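Local coordinates for CRISPR-associated endoribonuclease Cas6 1 (Methanocaldococcus jannaschii DSM 2661, PDB 5YI6), which probably binds CRISPR repeat transcripts and cuts them as an endoribonuclease, supplying CRISPR RNA for antiviral defence, at residues S4-L9 with K117-P122; D14-I19 with G71-D76; I19-Q24 with R65-E70; S84-E89 with I218-E223. One frame throughout, in Å; residues are numbered along the deposited sequence.

Contact 1. Residues S4-L9 with K117-P122. With PO4 (phosphate ion), chain G.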
# COMPACT_ATOMS: atom_id res chain seq x y z
N SER A 4 12.85 6.84 -6.73
CA SER A 4 11.83 5.91 -6.25
C SER A 4 11.82 4.62 -7.07
O SER A 4 12.45 4.50 -8.13
CB SER A 4 10.45 6.59 -6.26
OG SER A 4 10.00 6.86 -7.57
N MET A 5 11.04 3.64 -6.58
CA MET A 5 10.92 2.42 -7.36
C MET A 5 9.61 1.74 -6.99
O MET A 5 9.21 1.72 -5.81
CB MET A 5 12.09 1.46 -7.11
CG MET A 5 12.07 0.25 -8.03
SD MET A 5 13.61 -0.65 -7.78
CE MET A 5 13.44 -1.87 -9.10
N ARG A 6 8.93 1.23 -8.02
CA ARG A 6 7.74 0.40 -7.87
C ARG A 6 7.97 -0.93 -8.57
O ARG A 6 8.49 -0.96 -9.69
CB ARG A 6 6.49 1.08 -8.46
CG ARG A 6 5.25 0.16 -8.45
CD ARG A 6 3.98 0.87 -8.97
NE ARG A 6 3.64 1.99 -8.07
CZ ARG A 6 2.39 2.38 -7.81
NH1 ARG A 6 1.36 1.77 -8.40
NH2 ARG A 6 2.16 3.39 -6.96
N ILE A 7 7.59 -2.03 -7.92
CA ILE A 7 7.69 -3.35 -8.54
C ILE A 7 6.35 -4.07 -8.41
O ILE A 7 5.54 -3.82 -7.51
CB ILE A 7 8.83 -4.23 -7.97
CG1 ILE A 7 8.64 -4.50 -6.50
CG2 ILE A 7 10.25 -3.57 -8.20
CD1 ILE A 7 7.93 -5.79 -6.17
N GLU A 8 6.12 -4.92 -9.38
CA GLU A 8 5.03 -5.88 -9.38
C GLU A 8 5.61 -7.27 -9.11
O GLU A 8 6.30 -7.83 -9.96
CB GLU A 8 4.34 -5.81 -10.73
CG GLU A 8 3.28 -6.94 -10.91
CD GLU A 8 2.83 -7.03 -12.34
OE1 GLU A 8 3.34 -7.90 -13.09
OE2 GLU A 8 1.96 -6.23 -12.71
N LEU A 9 5.30 -7.85 -7.95
CA LEU A 9 5.72 -9.20 -7.66
C LEU A 9 4.71 -10.14 -8.29
O LEU A 9 3.52 -10.06 -7.96
CB LEU A 9 5.77 -9.54 -6.18
CG LEU A 9 6.88 -9.25 -5.22
CD1 LEU A 9 6.55 -10.03 -3.92
CD2 LEU A 9 8.17 -9.72 -5.88
N LYS A 117 8.57 -7.40 -11.62
CA LYS A 117 8.52 -6.56 -12.80
C LYS A 117 8.73 -5.10 -12.38
O LYS A 117 8.09 -4.63 -11.43
CB LYS A 117 7.18 -6.74 -13.52
CG LYS A 117 6.98 -5.81 -14.72
CD LYS A 117 5.57 -5.95 -15.27
CE LYS A 117 5.30 -4.97 -16.40
NZ LYS A 117 3.88 -5.14 -16.91
N ILE A 118 9.63 -4.41 -13.06
CA ILE A 118 9.91 -3.02 -12.73
C ILE A 118 8.87 -2.11 -13.37
O ILE A 118 8.60 -2.23 -14.57
CB ILE A 118 11.32 -2.63 -13.21
CG1 ILE A 118 12.37 -3.49 -12.50
CG2 ILE A 118 11.56 -1.09 -13.03
CD1 ILE A 118 13.74 -3.44 -13.21
N LEU A 119 8.28 -1.20 -12.59
CA LEU A 119 7.24 -0.31 -13.09
C LEU A 119 7.75 1.12 -12.99
O LEU A 119 7.68 1.75 -11.91
CB LEU A 119 5.94 -0.47 -12.29
CG LEU A 119 5.37 -1.89 -12.39
CD1 LEU A 119 4.16 -2.10 -11.48
CD2 LEU A 119 4.97 -2.18 -13.82
N PRO A 120 8.21 1.70 -14.10
CA PRO A 120 8.66 3.09 -14.07
C PRO A 120 7.51 4.01 -13.71
O PRO A 120 6.35 3.79 -14.08
CB PRO A 120 9.13 3.34 -15.51
CG PRO A 120 9.52 1.97 -16.03
CD PRO A 120 8.51 1.03 -15.39
N ILE A 121 7.87 5.10 -13.05
CA ILE A 121 6.88 6.08 -12.59
C ILE A 121 6.23 6.75 -13.80
O ILE A 121 6.92 7.02 -14.80
CB ILE A 121 7.56 7.12 -11.69
CG1 ILE A 121 6.53 8.05 -11.07
CG2 ILE A 121 8.57 7.97 -12.46
CD1 ILE A 121 6.36 7.82 -9.63
N PRO A 122 4.92 6.98 -13.77
CA PRO A 122 4.29 7.75 -14.86
C PRO A 122 4.90 9.15 -14.97
O PRO A 122 5.29 9.76 -13.98
CB PRO A 122 2.82 7.81 -14.44
CG PRO A 122 2.63 6.59 -13.55
CD PRO A 122 3.93 6.46 -12.81
P PO4 G . 2.81 -8.84 -16.59
O1 PO4 G . 2.38 -7.90 -15.49
O2 PO4 G . 3.40 -10.11 -16.10
O3 PO4 G . 3.77 -8.13 -17.49
O4 PO4 G . 1.55 -9.24 -17.35
O HOH W 1 9.67 2.45 -10.49
O HOH W 2 1.93 -4.46 -15.00
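K117 pairs with E8 through two backbone hydrogen bonds. K117 N donates to E8 O at 2.8 Å, and E8 N donates to K117 O. K117 CD lies 3.7 Å from E8 OE1, and the two side chains cross obliquely. NZ does not meet the E8 carboxylate directly. It donates to water 2, which donates to E8 OE2. K117 NZ also holds a phosphate ion, probably from the crystallisation liquor, through PO4 O3 at 3.0 Å. R63 binds it too and makes a salt bridge with E8 OE2. I118 and I7 form a non-hydrogen-bonded antiparallel pair. M5 is extended, with CG anti to the backbone N (chi1 -173°), and its CE meets I118 CG1 at 3.9 Å. The pairing joins strands 5-12 and 109-118, neighbours in the five-stranded antiparallel sheet of the N-terminal half, consistent with the ferredoxin-like fold of RAMP proteins such as Cas6. Helix 88-101 covers the face bearing M5 and I7. At L119 the backbone bond is L119 N to R6 O, 2.9 Å. L119 CD1 lies between E8 CB (3.8 Å) and R6 CD (3.9 Å), on the other face of the sheet from I7. The R6 guanidinium runs on to Y222 O and E223 of helix 215-224. Water 1 joins R6 N to L119 O. Further on, I121 CD1 reaches S4 OG at 4.3 Å, and that hydroxyl is hydrogen-bonded to K219 NZ.

Contact 2. Residues D14-I19 with G71-D76; sequences DNFTVI and GIETID
E73 lies across from V18, and its side chain lies beside that of F16, pointing the same way. E73 CB touches V18 CG2 at 4.1 Å. CG is anti to the backbone N (chi1 177°), which carries it to F16 O at 3.6 Å. CD follows and passes F16 CA. OE2 ends against F16, 3.2 Å from F16 CA. It also meets F16 CD1 at 3.3 Å, in the plane of the ring at its edge. The carboxylate and the ring are turned 68° apart. The other oxygen, OE1, makes a salt bridge with R68. The backbones form an antiparallel pairing of strands 17-20 and 71-74, in a three-stranded sheet whose middle strand is 71-74. I19 N donates to I72 O at 2.8 Å, and I72 N donates back to I19 O. T74 N donates to T17 O. D14 to T17 form a type II turn that leads into the strand, and T17 OG1 donates to D14 O at 2.6 Å. F16 N makes a longer bond to I75 O, 3.3 Å, from above the carbonyl plane. The same I75 O sits over one face of the F16 ring, offset toward its rim, while I75 CG2 touches F16 CE1 at 4.1 Å.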
# COMPACT_ATOMS: atom_id res chain seq x y z
N ASP A 14 -1.76 -22.53 -6.34
CA ASP A 14 -2.50 -23.55 -7.11
C ASP A 14 -3.63 -22.95 -7.93
O ASP A 14 -4.29 -22.00 -7.51
CB ASP A 14 -3.08 -24.61 -6.17
CG ASP A 14 -2.00 -25.37 -5.45
OD1 ASP A 14 -0.94 -25.63 -6.05
OD2 ASP A 14 -2.21 -25.68 -4.27
N ASN A 15 -3.88 -23.54 -9.11
CA ASN A 15 -5.08 -23.15 -9.85
C ASN A 15 -6.32 -23.26 -8.96
O ASN A 15 -6.41 -24.13 -8.08
CB ASN A 15 -5.28 -24.05 -11.08
CG ASN A 15 -4.16 -23.92 -12.09
OD1 ASN A 15 -3.49 -22.91 -12.13
ND2 ASN A 15 -3.96 -24.96 -12.90
N PHE A 16 -7.28 -22.36 -9.21
CA PHE A 16 -8.60 -22.29 -8.59
C PHE A 16 -8.54 -21.87 -7.13
O PHE A 16 -9.49 -22.10 -6.40
CB PHE A 16 -9.38 -23.62 -8.71
CG PHE A 16 -9.35 -24.20 -10.11
CD1 PHE A 16 -9.94 -23.52 -11.18
CD2 PHE A 16 -8.68 -25.39 -10.37
CE1 PHE A 16 -9.91 -24.04 -12.48
CE2 PHE A 16 -8.63 -25.91 -11.68
CZ PHE A 16 -9.25 -25.24 -12.72
N THR A 17 -7.46 -21.26 -6.68
CA THR A 17 -7.37 -20.92 -5.26
C THR A 17 -8.20 -19.67 -4.95
O THR A 17 -8.18 -18.71 -5.70
CB THR A 17 -5.90 -20.65 -4.85
OG1 THR A 17 -5.14 -21.85 -5.02
CG2 THR A 17 -5.80 -20.19 -3.40
N VAL A 18 -8.87 -19.65 -3.80
CA VAL A 18 -9.62 -18.47 -3.37
C VAL A 18 -8.75 -17.63 -2.45
O VAL A 18 -8.17 -18.15 -1.49
CB VAL A 18 -10.93 -18.85 -2.65
CG1 VAL A 18 -11.60 -17.58 -2.10
CG2 VAL A 18 -11.88 -19.59 -3.60
N ILE A 19 -8.59 -16.34 -2.78
CA ILE A 19 -7.93 -15.39 -1.89
C ILE A 19 -9.03 -14.70 -1.08
O ILE A 19 -9.82 -13.94 -1.67
CB ILE A 19 -7.10 -14.36 -2.68
CG1 ILE A 19 -6.10 -15.06 -3.64
CG2 ILE A 19 -6.42 -13.33 -1.70
CD1 ILE A 19 -5.30 -16.18 -3.05
N GLY A 71 -14.17 -14.98 -1.11
CA GLY A 71 -13.09 -14.19 -1.67
C GLY A 71 -13.11 -14.25 -3.19
O GLY A 71 -14.12 -14.61 -3.80
N ILE A 72 -11.96 -13.91 -3.76
CA ILE A 72 -11.77 -13.88 -5.21
C ILE A 72 -10.93 -15.09 -5.59
O ILE A 72 -9.80 -15.27 -5.11
CB ILE A 72 -11.09 -12.58 -5.67
CG1 ILE A 72 -11.89 -11.36 -5.21
CG2 ILE A 72 -10.89 -12.60 -7.20
CD1 ILE A 72 -13.31 -11.29 -5.75
N GLU A 73 -11.48 -15.92 -6.46
CA GLU A 73 -10.77 -17.08 -6.95
C GLU A 73 -9.84 -16.69 -8.08
O GLU A 73 -10.24 -15.96 -8.99
CB GLU A 73 -11.79 -18.13 -7.46
CG GLU A 73 -11.04 -19.33 -8.05
CD GLU A 73 -12.00 -20.34 -8.67
OE1 GLU A 73 -13.20 -20.17 -8.47
OE2 GLU A 73 -11.53 -21.26 -9.34
N THR A 74 -8.60 -17.20 -8.05
CA THR A 74 -7.68 -17.07 -9.17
C THR A 74 -7.69 -18.39 -9.93
O THR A 74 -7.35 -19.45 -9.39
CB THR A 74 -6.26 -16.66 -8.74
OG1 THR A 74 -5.40 -16.85 -9.87
CG2 THR A 74 -5.73 -17.50 -7.59
N ILE A 75 -8.17 -18.31 -11.17
CA ILE A 75 -8.37 -19.49 -12.00
C ILE A 75 -7.03 -20.10 -12.36
O ILE A 75 -6.85 -21.33 -12.27
CB ILE A 75 -9.22 -19.12 -13.23
CG1 ILE A 75 -10.60 -18.61 -12.78
CG2 ILE A 75 -9.39 -20.31 -14.21
CD1 ILE A 75 -11.39 -17.92 -13.89
N ASP A 76 -6.04 -19.27 -12.72
CA ASP A 76 -4.74 -19.80 -13.13
C ASP A 76 -3.71 -19.79 -12.00
O ASP A 76 -2.53 -20.03 -12.26
CB ASP A 76 -4.20 -19.02 -14.33
CG ASP A 76 -3.98 -17.53 -14.04
OD1 ASP A 76 -4.21 -17.05 -12.90
OD2 ASP A 76 -3.59 -16.81 -14.99

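Contact 3. Residues I19-Q24 with R65-E70; sequences IPYNHQ and RVIRKE
Y21 makes two hydrogen bonds to the connection after strand 65-67. Its OH donates to R68 O at 2.8 Å, in the carbonyl plane. Its backbone N donates to E70 O at 3.0 Å. Y21 belongs to a type I beta turn from P20 to H23, which leads from strand 17-20 into helix 23-35. The partners R68, K69 and E70 connect strands 65-67 and 71-74 of the same antiparallel sheet. Y21 CG is anti to the carbonyl carbon (chi1 -69°), and the ring extends beside the connection. The ring edge meets K69 O and R68 O, while E70 O stands obliquely to the ring, near CD2. K69 O lies in the ring plane, 3.2 Å from Y21 CE2. R68 O takes the hydroxyl. E70 O also accepts from water 3, which accepts from N22 N. P20 CA makes a CA-H...O contact with E70 O at 3.3 Å. Packing is slight in this surface contact. I67 CG2 comes to 3.4 Å from Y21 OH, with the two side chains at about a right angle. Within the type I turn, P20 O accepts from both H23 N and H23 ND1. The H23 ND1 bond to P20 O is 3.0 Å long, with the oxygen 3° out of the imidazole plane.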
# COMPACT_ATOMS: atom_id res chain seq x y z
N ILE A 19 -8.59 -16.34 -2.78
CA ILE A 19 -7.93 -15.39 -1.89
C ILE A 19 -9.03 -14.70 -1.08
O ILE A 19 -9.82 -13.94 -1.67
CB ILE A 19 -7.10 -14.36 -2.68
CG1 ILE A 19 -6.10 -15.06 -3.64
CG2 ILE A 19 -6.42 -13.33 -1.70
CD1 ILE A 19 -5.30 -16.18 -3.05
N PRO A 20 -9.10 -14.92 0.23
CA PRO A 20 -10.20 -14.36 1.04
C PRO A 20 -10.29 -12.85 0.93
O PRO A 20 -9.29 -12.15 0.74
CB PRO A 20 -9.82 -14.77 2.47
CG PRO A 20 -8.91 -15.91 2.33
CD PRO A 20 -8.14 -15.68 1.05
N TYR A 21 -11.53 -12.34 1.04
CA TYR A 21 -11.77 -10.90 1.06
C TYR A 21 -11.00 -10.24 2.20
O TYR A 21 -10.60 -9.08 2.08
CB TYR A 21 -13.25 -10.59 1.24
CG TYR A 21 -14.05 -10.97 0.02
CD1 TYR A 21 -13.73 -10.40 -1.22
CD2 TYR A 21 -15.11 -11.86 0.10
CE1 TYR A 21 -14.44 -10.75 -2.36
CE2 TYR A 21 -15.84 -12.21 -1.04
CZ TYR A 21 -15.49 -11.64 -2.26
OH TYR A 21 -16.18 -11.95 -3.42
N ASN A 22 -10.81 -10.94 3.31
CA ASN A 22 -10.15 -10.33 4.45
C ASN A 22 -8.65 -10.58 4.46
O ASN A 22 -8.02 -10.49 5.51
CB ASN A 22 -10.79 -10.82 5.76
CG ASN A 22 -10.48 -12.28 6.07
OD1 ASN A 22 -9.92 -13.00 5.25
ND2 ASN A 22 -10.84 -12.71 7.27
N HIS A 23 -8.05 -10.84 3.28
CA HIS A 23 -6.64 -11.23 3.29
C HIS A 23 -5.69 -10.10 3.68
O HIS A 23 -4.54 -10.40 3.98
CB HIS A 23 -6.19 -11.76 1.92
CG HIS A 23 -6.03 -10.70 0.88
ND1 HIS A 23 -7.05 -10.33 0.03
CD2 HIS A 23 -4.95 -9.96 0.52
CE1 HIS A 23 -6.62 -9.38 -0.79
NE2 HIS A 23 -5.35 -9.13 -0.50
N GLN A 24 -6.09 -8.83 3.59
CA GLN A 24 -5.08 -7.76 3.74
C GLN A 24 -4.34 -7.87 5.06
O GLN A 24 -3.13 -7.68 5.12
CB GLN A 24 -5.72 -6.38 3.61
CG GLN A 24 -4.70 -5.21 3.36
CD GLN A 24 -3.91 -4.79 4.57
OE1 GLN A 24 -4.40 -4.90 5.72
NE2 GLN A 24 -2.68 -4.29 4.34
N ARG A 65 -10.28 -14.00 -12.71
CA ARG A 65 -10.91 -14.05 -11.41
C ARG A 65 -12.33 -14.59 -11.48
O ARG A 65 -13.01 -14.48 -12.51
CB ARG A 65 -10.92 -12.66 -10.78
CG ARG A 65 -11.69 -11.67 -11.57
CD ARG A 65 -11.03 -10.30 -11.55
NE ARG A 65 -10.71 -9.88 -10.19
CZ ARG A 65 -11.61 -9.40 -9.34
NH1 ARG A 65 -12.88 -9.30 -9.70
NH2 ARG A 65 -11.23 -9.03 -8.11
N VAL A 66 -12.76 -15.21 -10.39
CA VAL A 66 -14.15 -15.58 -10.17
C VAL A 66 -14.57 -15.10 -8.79
O VAL A 66 -13.90 -15.40 -7.80
CB VAL A 66 -14.39 -17.11 -10.29
CG1 VAL A 66 -15.87 -17.41 -9.97
CG2 VAL A 66 -14.05 -17.58 -11.66
N ILE A 67 -15.66 -14.35 -8.73
CA ILE A 67 -16.16 -13.85 -7.45
C ILE A 67 -16.80 -15.00 -6.69
O ILE A 67 -17.67 -15.70 -7.22
CB ILE A 67 -17.17 -12.71 -7.67
CG1 ILE A 67 -16.46 -11.52 -8.32
CG2 ILE A 67 -17.83 -12.35 -6.36
CD1 ILE A 67 -17.39 -10.43 -8.79
N ARG A 68 -16.34 -15.24 -5.47
CA ARG A 68 -16.90 -16.30 -4.65
C ARG A 68 -17.42 -15.71 -3.35
O ARG A 68 -17.18 -14.55 -3.04
CB ARG A 68 -15.87 -17.39 -4.34
CG ARG A 68 -15.32 -18.09 -5.56
CD ARG A 68 -16.42 -18.90 -6.31
NE ARG A 68 -15.80 -19.74 -7.34
CZ ARG A 68 -16.49 -20.42 -8.27
NH1 ARG A 68 -17.81 -20.35 -8.32
NH2 ARG A 68 -15.84 -21.17 -9.16
N LYS A 69 -18.04 -16.58 -2.56
CA LYS A 69 -18.62 -16.13 -1.29
C LYS A 69 -17.53 -15.61 -0.35
O LYS A 69 -17.68 -14.55 0.26
CB LYS A 69 -19.38 -17.28 -0.64
CG LYS A 69 -20.09 -16.91 0.66
CD LYS A 69 -20.89 -18.09 1.22
CE LYS A 69 -21.41 -17.81 2.63
NZ LYS A 69 -22.07 -19.01 3.23
N GLU A 70 -16.42 -16.35 -0.22
CA GLU A 70 -15.39 -16.03 0.75
C GLU A 70 -14.26 -15.16 0.20
O GLU A 70 -13.46 -14.66 0.99
CB GLU A 70 -14.79 -17.31 1.34
CG GLU A 70 -15.81 -18.15 2.11
CD GLU A 70 -16.40 -17.40 3.31
OE1 GLU A 70 -15.72 -16.52 3.89
OE2 GLU A 70 -17.57 -17.68 3.67
O HOH W 3 -12.86 -13.24 3.74

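Contact 4. Residues S84-E89 with I218-E223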
# COMPACT_ATOMS: atom_id res chain seq x y z
N SER A 84 6.04 -0.38 -3.40
CA SER A 84 6.75 0.80 -3.90
C SER A 84 7.31 1.61 -2.73
O SER A 84 6.79 1.57 -1.61
CB SER A 84 5.86 1.71 -4.75
OG SER A 84 4.78 2.22 -3.98
N SER A 85 8.34 2.40 -3.05
CA SER A 85 8.92 3.28 -2.04
C SER A 85 9.62 4.44 -2.74
O SER A 85 10.18 4.24 -3.83
CB SER A 85 9.93 2.52 -1.15
OG SER A 85 10.54 3.41 -0.21
N PRO A 86 9.67 5.63 -2.13
CA PRO A 86 10.59 6.65 -2.65
C PRO A 86 12.05 6.27 -2.42
O PRO A 86 12.93 6.94 -2.94
CB PRO A 86 10.19 7.93 -1.87
CG PRO A 86 9.54 7.42 -0.57
CD PRO A 86 8.83 6.13 -1.02
N ASN A 87 12.32 5.19 -1.66
CA ASN A 87 13.68 4.70 -1.42
C ASN A 87 13.94 3.47 -2.29
O ASN A 87 13.48 2.36 -1.97
CB ASN A 87 13.87 4.36 0.06
CG ASN A 87 15.32 4.00 0.38
OD1 ASN A 87 15.99 3.31 -0.40
ND2 ASN A 87 15.82 4.48 1.50
N ASN A 88 14.69 3.65 -3.39
CA ASN A 88 14.84 2.51 -4.30
C ASN A 88 15.75 1.44 -3.73
O ASN A 88 15.62 0.26 -4.12
CB ASN A 88 15.32 2.96 -5.68
CG ASN A 88 16.71 3.51 -5.65
OD1 ASN A 88 17.09 4.22 -4.73
ND2 ASN A 88 17.50 3.19 -6.68
N GLU A 89 16.67 1.80 -2.84
CA GLU A 89 17.51 0.77 -2.23
C GLU A 89 16.70 -0.18 -1.35
O GLU A 89 16.97 -1.38 -1.32
CB GLU A 89 18.64 1.43 -1.41
CG GLU A 89 19.54 0.41 -0.70
CD GLU A 89 20.71 1.06 0.05
OE1 GLU A 89 20.86 2.31 -0.03
OE2 GLU A 89 21.46 0.33 0.74
N ILE A 218 3.09 14.96 -5.93
CA ILE A 218 2.18 13.87 -6.30
C ILE A 218 2.95 12.56 -6.47
O ILE A 218 2.50 11.49 -6.03
CB ILE A 218 1.39 14.24 -7.57
CG1 ILE A 218 0.50 15.47 -7.27
CG2 ILE A 218 0.53 13.05 -8.05
CD1 ILE A 218 -0.12 16.10 -8.55
N LYS A 219 4.13 12.63 -7.10
CA LYS A 219 4.98 11.47 -7.33
C LYS A 219 5.42 10.85 -6.01
O LYS A 219 5.52 9.62 -5.89
CB LYS A 219 6.20 11.91 -8.15
CG LYS A 219 7.29 10.89 -8.26
CD LYS A 219 8.45 11.39 -9.13
CE LYS A 219 9.53 10.32 -9.25
NZ LYS A 219 10.15 9.96 -7.94
N PHE A 220 5.70 11.69 -5.00
CA PHE A 220 5.98 11.14 -3.68
C PHE A 220 4.78 10.39 -3.11
O PHE A 220 4.94 9.30 -2.56
CB PHE A 220 6.42 12.26 -2.72
CG PHE A 220 6.68 11.80 -1.33
CD1 PHE A 220 7.85 11.12 -1.02
CD2 PHE A 220 5.74 12.08 -0.31
CE1 PHE A 220 8.10 10.67 0.31
CE2 PHE A 220 5.97 11.64 1.03
CZ PHE A 220 7.17 10.96 1.33
N GLY A 221 3.57 10.94 -3.23
CA GLY A 221 2.40 10.17 -2.79
C GLY A 221 2.22 8.88 -3.61
O GLY A 221 1.82 7.84 -3.08
N TYR A 222 2.54 8.94 -4.89
CA TYR A 222 2.42 7.78 -5.75
C TYR A 222 3.33 6.64 -5.29
O TYR A 222 2.94 5.47 -5.32
CB TYR A 222 2.74 8.18 -7.19
CG TYR A 222 2.26 7.17 -8.20
CD1 TYR A 222 0.93 7.15 -8.61
CD2 TYR A 222 3.14 6.24 -8.74
CE1 TYR A 222 0.47 6.19 -9.56
CE2 TYR A 222 2.72 5.28 -9.70
CZ TYR A 222 1.36 5.27 -10.08
OH TYR A 222 0.91 4.36 -11.01
N GLU A 223 4.55 6.96 -4.86
CA GLU A 223 5.44 5.85 -4.47
C GLU A 223 5.47 5.56 -2.96
O GLU A 223 5.77 4.45 -2.56
CB GLU A 223 6.83 6.05 -5.06
CG GLU A 223 6.80 6.08 -6.65
CD GLU A 223 6.20 4.80 -7.42
OE1 GLU A 223 5.34 4.04 -6.91
OE2 GLU A 223 6.58 4.57 -8.59
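The strand-to-helix turn from strand 78-85 to helix 88-101 meets the C-terminal part of helix 215-224 here. It is a buried junction between the N-terminal and C-terminal halves. S84 OG donates to E223 O at 2.8 Å. The hydroxyl sits between the backbone N and the carbonyl carbon (chi1 63°). The C=O...donor angle is 118°, and the hydroxyl is tilted out of the carbonyl plane. S84 CB lies 3.2 Å from E223 OE1, and this oxygen also has its salt bridge with R6 on strand 5-12. Beside the polar pair, P86 forms the apolar part. P86 CG meets F220 CE1 at 3.7 Å, and P86 CB lies 4.0 Å from F220 CD1. The proline and the phenylalanine cross at a slant. Helix 158-174 adds F173 against P86, and the rings of F220 and Y170 of that helix meet edge-to-face. P86 CD rests 3.8 Å from E223 O. S85 CB points away from helix 215-224. Its OG accepts from N87 N at 2.9 Å and is hydrogen-bonded to F54 O. The S85 side chain is about 9 Å from that of K53, the probable transition-state stabiliser. N87 OD1 accepts from F90 N. The contact is thus an ST turn and an N-capped helix start packed against the last turns of a helix from the C-terminal half.

From the N terminus, strand 5-12 comes first, and contact 1 closes a long loop by pairing it with the end of strand 109-118. Contacts 2 and 3 are nested inside that loop, and contact 3 is nested inside the loop closed by contact 2. These two share I19 and belong to the small three-stranded sheet, whose strand 65-67 flanks 71-74. Their centres are 8 Å apart, but each lies 25 Å from that of contact 1. Contact 4 opens after contact 2 has closed. Contacts 1 and 4 touch and cross along the chain. Contact 4 ties the turn between strand 78-85 and helix 88-101 to helix 215-224 of the C-terminal half.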